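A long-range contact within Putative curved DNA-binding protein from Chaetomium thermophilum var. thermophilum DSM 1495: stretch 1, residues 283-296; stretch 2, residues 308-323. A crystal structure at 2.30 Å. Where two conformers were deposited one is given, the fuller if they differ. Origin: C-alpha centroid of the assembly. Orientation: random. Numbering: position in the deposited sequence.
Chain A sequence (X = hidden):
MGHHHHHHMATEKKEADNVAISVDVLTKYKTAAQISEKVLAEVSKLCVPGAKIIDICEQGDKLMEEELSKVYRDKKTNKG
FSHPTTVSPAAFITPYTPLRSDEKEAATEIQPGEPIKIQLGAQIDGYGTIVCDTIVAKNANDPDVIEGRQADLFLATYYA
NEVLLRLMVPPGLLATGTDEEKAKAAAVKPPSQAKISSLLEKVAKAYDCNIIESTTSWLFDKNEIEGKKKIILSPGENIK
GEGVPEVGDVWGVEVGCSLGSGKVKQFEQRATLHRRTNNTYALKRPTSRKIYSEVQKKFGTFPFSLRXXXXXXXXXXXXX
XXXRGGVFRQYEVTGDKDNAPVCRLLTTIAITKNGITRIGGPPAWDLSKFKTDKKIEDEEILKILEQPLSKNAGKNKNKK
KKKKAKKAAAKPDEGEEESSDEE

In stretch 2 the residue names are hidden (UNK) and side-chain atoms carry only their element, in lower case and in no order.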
# COMPACT_ATOMS: atom_id res chain seq x y z
N LEU A 283 -22.09 -18.34 -10.56
CA LEU A 283 -22.92 -17.15 -10.76
C LEU A 283 -24.15 -17.47 -11.60
O LEU A 283 -24.05 -18.15 -12.62
CB LEU A 283 -22.09 -16.04 -11.41
CG LEU A 283 -20.91 -15.58 -10.56
CD1 LEU A 283 -19.94 -14.76 -11.39
CD2 LEU A 283 -21.39 -14.81 -9.32
N LYS A 284 -25.31 -17.00 -11.16
CA LYS A 284 -26.56 -17.25 -11.87
C LYS A 284 -26.89 -16.15 -12.87
O LYS A 284 -27.49 -16.41 -13.92
CB LYS A 284 -27.71 -17.43 -10.87
CG LYS A 284 -27.54 -18.65 -9.98
CD LYS A 284 -28.74 -18.88 -9.07
CE LYS A 284 -28.64 -20.23 -8.37
NZ LYS A 284 -29.82 -20.52 -7.50
N ARG A 285 -26.47 -14.93 -12.57
CA ARG A 285 -26.85 -13.78 -13.37
C ARG A 285 -25.87 -13.53 -14.51
O ARG A 285 -24.65 -13.52 -14.31
CB ARG A 285 -27.01 -12.54 -12.48
CG ARG A 285 -28.06 -12.79 -11.40
CD ARG A 285 -28.15 -11.68 -10.39
NE ARG A 285 -28.47 -10.38 -10.98
CZ ARG A 285 -29.70 -9.98 -11.31
NH1 ARG A 285 -30.75 -10.79 -11.14
NH2 ARG A 285 -29.89 -8.78 -11.83
N PRO A 286 -26.40 -13.34 -15.72
CA PRO A 286 -25.55 -13.23 -16.90
C PRO A 286 -24.61 -12.03 -16.84
O PRO A 286 -23.49 -12.14 -17.31
CB PRO A 286 -26.56 -13.09 -18.06
CG PRO A 286 -27.82 -12.62 -17.41
CD PRO A 286 -27.83 -13.25 -16.05
N THR A 287 -25.04 -10.91 -16.28
CA THR A 287 -24.12 -9.78 -16.18
C THR A 287 -23.04 -10.03 -15.14
O THR A 287 -21.93 -9.52 -15.25
CB THR A 287 -24.83 -8.45 -15.92
OG1 THR A 287 -25.83 -8.24 -16.93
CG2 THR A 287 -23.81 -7.31 -15.98
N SER A 288 -23.35 -10.85 -14.14
CA SER A 288 -22.34 -11.29 -13.19
C SER A 288 -21.24 -12.09 -13.89
O SER A 288 -20.06 -11.80 -13.73
CB SER A 288 -22.97 -12.09 -12.05
OG SER A 288 -23.83 -11.24 -11.31
N ARG A 289 -21.64 -13.08 -14.68
CA ARG A 289 -20.65 -13.92 -15.35
C ARG A 289 -19.86 -13.10 -16.35
O ARG A 289 -18.66 -13.32 -16.56
CB ARG A 289 -21.32 -15.10 -16.06
CG ARG A 289 -22.04 -16.03 -15.10
CD ARG A 289 -22.49 -17.32 -15.81
NE ARG A 289 -23.54 -17.07 -16.79
CZ ARG A 289 -24.84 -17.07 -16.52
NH1 ARG A 289 -25.25 -17.30 -15.28
NH2 ARG A 289 -25.72 -16.83 -17.48
N LYS A 290 -20.53 -12.13 -16.95
CA LYS A 290 -19.92 -11.30 -17.98
C LYS A 290 -18.80 -10.43 -17.40
O LYS A 290 -17.72 -10.33 -17.96
CB LYS A 290 -20.99 -10.42 -18.64
CG LYS A 290 -20.44 -9.44 -19.65
CD LYS A 290 -21.56 -8.65 -20.32
CE LYS A 290 -21.01 -7.85 -21.50
NZ LYS A 290 -22.01 -6.89 -22.02
N ILE A 291 -19.10 -9.80 -16.28
CA ILE A 291 -18.16 -8.94 -15.57
C ILE A 291 -17.06 -9.82 -14.97
O ILE A 291 -15.88 -9.46 -14.97
CB ILE A 291 -18.91 -8.18 -14.46
CG1 ILE A 291 -19.69 -7.02 -15.07
CG2 ILE A 291 -17.97 -7.71 -13.38
CD1 ILE A 291 -18.89 -6.20 -16.03
N TYR A 292 -17.45 -10.99 -14.49
CA TYR A 292 -16.51 -11.93 -13.91
C TYR A 292 -15.43 -12.33 -14.91
O TYR A 292 -14.24 -12.35 -14.60
CB TYR A 292 -17.23 -13.17 -13.41
CG TYR A 292 -16.27 -14.14 -12.77
CD1 TYR A 292 -15.59 -15.08 -13.54
CD2 TYR A 292 -16.01 -14.09 -11.41
CE1 TYR A 292 -14.69 -15.96 -12.96
CE2 TYR A 292 -15.12 -14.97 -10.82
CZ TYR A 292 -14.46 -15.90 -11.60
OH TYR A 292 -13.57 -16.75 -11.01
N SER A 293 -15.87 -12.66 -16.13
CA SER A 293 -14.94 -13.06 -17.18
C SER A 293 -14.10 -11.90 -17.66
O SER A 293 -12.91 -12.06 -17.88
CB SER A 293 -15.67 -13.71 -18.35
OG SER A 293 -16.23 -14.93 -17.92
N GLU A 294 -14.72 -10.74 -17.82
CA GLU A 294 -13.96 -9.54 -18.17
C GLU A 294 -12.80 -9.32 -17.18
O GLU A 294 -11.69 -8.95 -17.57
CB GLU A 294 -14.86 -8.30 -18.18
CG GLU A 294 -14.09 -7.01 -18.39
CD GLU A 294 -14.95 -5.77 -18.25
OE1 GLU A 294 -16.12 -5.89 -17.83
OE2 GLU A 294 -14.47 -4.65 -18.55
N VAL A 295 -13.07 -9.56 -15.90
CA VAL A 295 -12.09 -9.28 -14.85
C VAL A 295 -11.02 -10.37 -14.80
O VAL A 295 -9.84 -10.09 -14.66
CB VAL A 295 -12.76 -9.13 -13.48
CG1 VAL A 295 -11.71 -9.19 -12.38
CG2 VAL A 295 -13.55 -7.84 -13.42
N GLN A 296 -11.45 -11.63 -14.91
CA GLN A 296 -10.49 -12.72 -14.91
C GLN A 296 -9.44 -12.51 -15.99
O GLN A 296 -8.24 -12.66 -15.75
CB GLN A 296 -11.19 -14.06 -15.13
CG GLN A 296 -10.22 -15.20 -15.37
CD GLN A 296 -10.87 -16.57 -15.25
OE1 GLN A 296 -12.03 -16.74 -15.60
NE2 GLN A 296 -10.11 -17.54 -14.74
N UNK A 308 -12.66 0.85 -14.07
CA UNK A 308 -11.77 0.37 -15.12
C UNK A 308 -12.49 -0.51 -16.11
O UNK A 308 -11.99 -0.73 -17.21
c UNK A 308 -8.45 -0.33 -13.20
c UNK A 308 -10.59 -0.40 -14.52
o UNK A 308 -8.77 -0.97 -12.20
c UNK A 308 -9.48 0.48 -13.97
n UNK A 308 -7.20 -0.31 -13.68
N UNK A 309 -13.64 -1.03 -15.72
CA UNK A 309 -14.37 -1.97 -16.57
C UNK A 309 -14.93 -1.26 -17.80
O UNK A 309 -15.00 -0.03 -17.82
c UNK A 309 -16.15 -4.30 -14.01
c UNK A 309 -15.49 -2.67 -15.80
c UNK A 309 -15.00 -3.54 -14.64
c UNK A 309 -13.95 -4.50 -15.14
N UNK A 310 -15.32 -2.03 -18.82
CA UNK A 310 -15.81 -1.47 -20.08
C UNK A 310 -17.07 -0.63 -19.94
O UNK A 310 -17.23 0.36 -20.64
c UNK A 310 -14.83 -3.32 -21.59
c UNK A 310 -15.16 -4.45 -22.57
c UNK A 310 -16.07 -2.59 -21.10
o UNK A 310 -16.25 -4.41 -23.18
o UNK A 310 -14.33 -5.37 -22.72
N UNK A 311 -17.98 -1.05 -19.06
CA UNK A 311 -19.28 -0.38 -18.93
C UNK A 311 -19.75 -0.28 -17.47
O UNK A 311 -20.00 -1.30 -16.83
o UNK A 311 -22.02 0.40 -20.55
c UNK A 311 -21.70 -0.42 -19.67
c UNK A 311 -20.35 -1.09 -19.76
o UNK A 311 -22.46 -0.70 -18.70
N UNK A 312 -19.89 0.94 -16.96
CA UNK A 312 -20.22 1.11 -15.54
C UNK A 312 -21.56 0.51 -15.16
O UNK A 312 -21.70 -0.06 -14.07
o UNK A 312 -17.30 4.89 -14.48
c UNK A 312 -20.10 2.58 -15.10
c UNK A 312 -18.48 4.49 -14.61
c UNK A 312 -18.70 3.14 -15.27
o UNK A 312 -19.47 5.15 -14.22
N UNK A 313 -22.55 0.62 -16.04
CA UNK A 313 -23.83 -0.00 -15.76
C UNK A 313 -23.76 -1.52 -15.60
O UNK A 313 -24.32 -2.06 -14.65
c UNK A 313 -24.90 0.41 -16.79
n UNK A 313 -27.49 1.05 -17.98
n UNK A 313 -29.04 0.88 -16.27
n UNK A 313 -29.23 -0.43 -18.15
c UNK A 313 -25.80 1.51 -16.25
c UNK A 313 -28.59 0.50 -17.46
c UNK A 313 -26.69 2.09 -17.34
N UNK A 314 -23.10 -2.21 -16.52
CA UNK A 314 -22.80 -3.62 -16.31
C UNK A 314 -21.99 -3.84 -15.02
O UNK A 314 -22.17 -4.82 -14.29
c UNK A 314 -22.91 -4.39 -18.76
c UNK A 314 -22.03 -4.20 -17.51
o UNK A 314 -24.14 -4.37 -18.61
o UNK A 314 -22.38 -4.57 -19.88
N UNK A 315 -21.09 -2.91 -14.73
CA UNK A 315 -20.20 -3.08 -13.59
C UNK A 315 -21.06 -3.14 -12.33
O UNK A 315 -20.91 -4.06 -11.52
c UNK A 315 -19.19 -1.97 -13.50
N UNK A 316 -21.98 -2.19 -12.19
CA UNK A 316 -22.81 -2.09 -10.99
C UNK A 316 -23.78 -3.24 -10.84
O UNK A 316 -24.12 -3.64 -9.73
c UNK A 316 -24.22 2.41 -10.73
c UNK A 316 -23.59 -0.78 -10.98
c UNK A 316 -22.72 0.45 -11.10
c UNK A 316 -23.47 1.59 -11.75
n UNK A 316 -24.85 3.60 -11.38
N UNK A 317 -24.23 -3.77 -11.96
CA UNK A 317 -25.19 -4.87 -11.94
C UNK A 317 -24.52 -6.18 -11.56
O UNK A 317 -24.97 -6.87 -10.65
c UNK A 317 -25.86 -4.98 -13.31
o UNK A 317 -26.61 -6.17 -13.41
N UNK A 318 -23.46 -6.53 -12.27
CA UNK A 318 -22.79 -7.80 -12.05
C UNK A 318 -22.00 -7.90 -10.75
O UNK A 318 -21.87 -8.98 -10.18
N UNK A 319 -21.48 -6.77 -10.27
CA UNK A 319 -20.66 -6.82 -9.07
C UNK A 319 -21.43 -7.35 -7.86
O UNK A 319 -20.87 -8.03 -7.00
c UNK A 319 -20.01 -5.46 -8.72
c UNK A 319 -21.06 -4.48 -8.18
c UNK A 319 -18.91 -5.68 -7.70
N UNK A 320 -22.72 -7.05 -7.81
CA UNK A 320 -23.56 -7.44 -6.68
C UNK A 320 -23.48 -8.94 -6.38
O UNK A 320 -23.06 -9.33 -5.29
c UNK A 320 -25.90 -7.53 -5.75
c UNK A 320 -26.49 -4.95 -7.37
c UNK A 320 -25.02 -7.02 -6.90
c UNK A 320 -25.09 -5.50 -7.08
N UNK A 321 -23.86 -9.78 -7.35
CA UNK A 321 -23.80 -11.22 -7.13
C UNK A 321 -22.37 -11.72 -6.93
O UNK A 321 -22.12 -12.67 -6.18
o UNK A 321 -25.64 -15.42 -8.81
o UNK A 321 -25.00 -13.89 -10.26
c UNK A 321 -24.64 -13.47 -7.93
c UNK A 321 -24.45 -11.99 -8.28
c UNK A 321 -25.12 -14.32 -9.09
N UNK A 322 -21.41 -11.10 -7.60
CA UNK A 322 -20.03 -11.53 -7.49
C UNK A 322 -19.53 -11.37 -6.04
O UNK A 322 -18.80 -12.22 -5.54
c UNK A 322 -19.13 -10.77 -8.48
s UNK A 322 -19.32 -11.25 -10.25
N UNK A 323 -19.93 -10.28 -5.39
CA UNK A 323 -19.53 -10.01 -4.01
C UNK A 323 -20.33 -10.89 -3.05
O UNK A 323 -19.78 -11.50 -2.13
c UNK A 323 -19.55 -8.30 -2.11
c UNK A 323 -19.75 -8.53 -3.64
c UNK A 323 -18.84 -7.63 -4.47
O HOH W 1 -26.41 -8.70 -12.76
O HOH W 2 -27.90 -6.95 -10.54
O HOH W 3 -25.11 -9.38 -10.15
O HOH W 4 -18.03 -3.77 -18.00

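Position 308 has three side-chain carbons, the third carrying one oxygen and one nitrogen; this amide is Q308, and it makes no contact with stretch 1. Position 309 has four carbons forked at the second, which gives L309. Its CD1 lies 3.9 Å from I291 CD1 and its CD2 lies 3.8 Å from V295 CG2, so the fork sits against two apolar side chains of the first helix.

At 310, three carbons end in two oxygens: E310. Its backbone N donates to E294 OE2 at 2.8 Å with an angle of 156°, although E310 OE2 and E294 OE2, both carboxylate oxygens, are 4.2 Å apart. Position 311 has two carbons, the second with two oxygens, hence D311. It caps the coming helix, D311 OD1 accepting from the backbone N of 314 at 2.7 Å, while water 4 links D311 N (2.9 Å) to E294 OE1 (2.9 Å).

Position 312, three carbons ending in two oxygens, is E312; 313, three carbons, a nitrogen and a carbon bearing two more nitrogens, is R313. Neither touches stretch 1. Position 314 repeats the short carboxylate pattern, two carbons and two oxygens: D314. D314 OD2 forms a salt bridge with K290 NZ at 3.2 Å, and the backbone D314 O is 3.4 Å from both T287 CG2 and I291 CG1.

A single carbon at 315 identifies A315, directed away from the first stretch. Four carbons in a row ending in nitrogen make 316 K316, also directed away. Position 317, one carbon then one oxygen, could be serine or cysteine by shape, but the element decides for S317. Water 1 joins S317 OG (2.6 Å) to R285 NE (3.2 Å), and water 2 joins S317 O (2.9 Å) to R285 NH2 (3.0 Å).

Position 318 has no side-chain atoms and is G318. Its CA is 3.7 Å from S288 CA; an ideal CB here would lie 2.5 Å from T287 O, a clash. Position 319, one carbon carrying two, is V319, pointing away; 320, four carbons forked at the first with one longer arm, is I320, without contact.

Position 321 has three carbons and two terminal oxygens: E321. K284 N donates to E321 OE2 at 2.9 Å (171°), and R285 N donates to E321 OE1 at 2.9 Å (159°). At 322, one carbon then sulfur gives C322, whose SG is 3.7 Å from L283 CD1 and 4.2 Å from Y292 CB. Position 323, one carbon carrying two, is V323, facing away.

The helices cross nearly at right angles (97°), their axes approaching to 7.3 Å; the two stretches together bury 812 Å², both sides summed. The bare CA of G318 permits the close backbone approach at S288. Around it, the E321 carboxylate receives two backbone amides just ahead of and at the N-cap of the first helix, while E294, more than two turns further along the first helix, accepts from the E310 amide just before the second helix begins. L309 packs on I291 and V295, and C322 on L283 and Y292.

Stretch 2 (308-323) QLEDERDAKSGVIECV
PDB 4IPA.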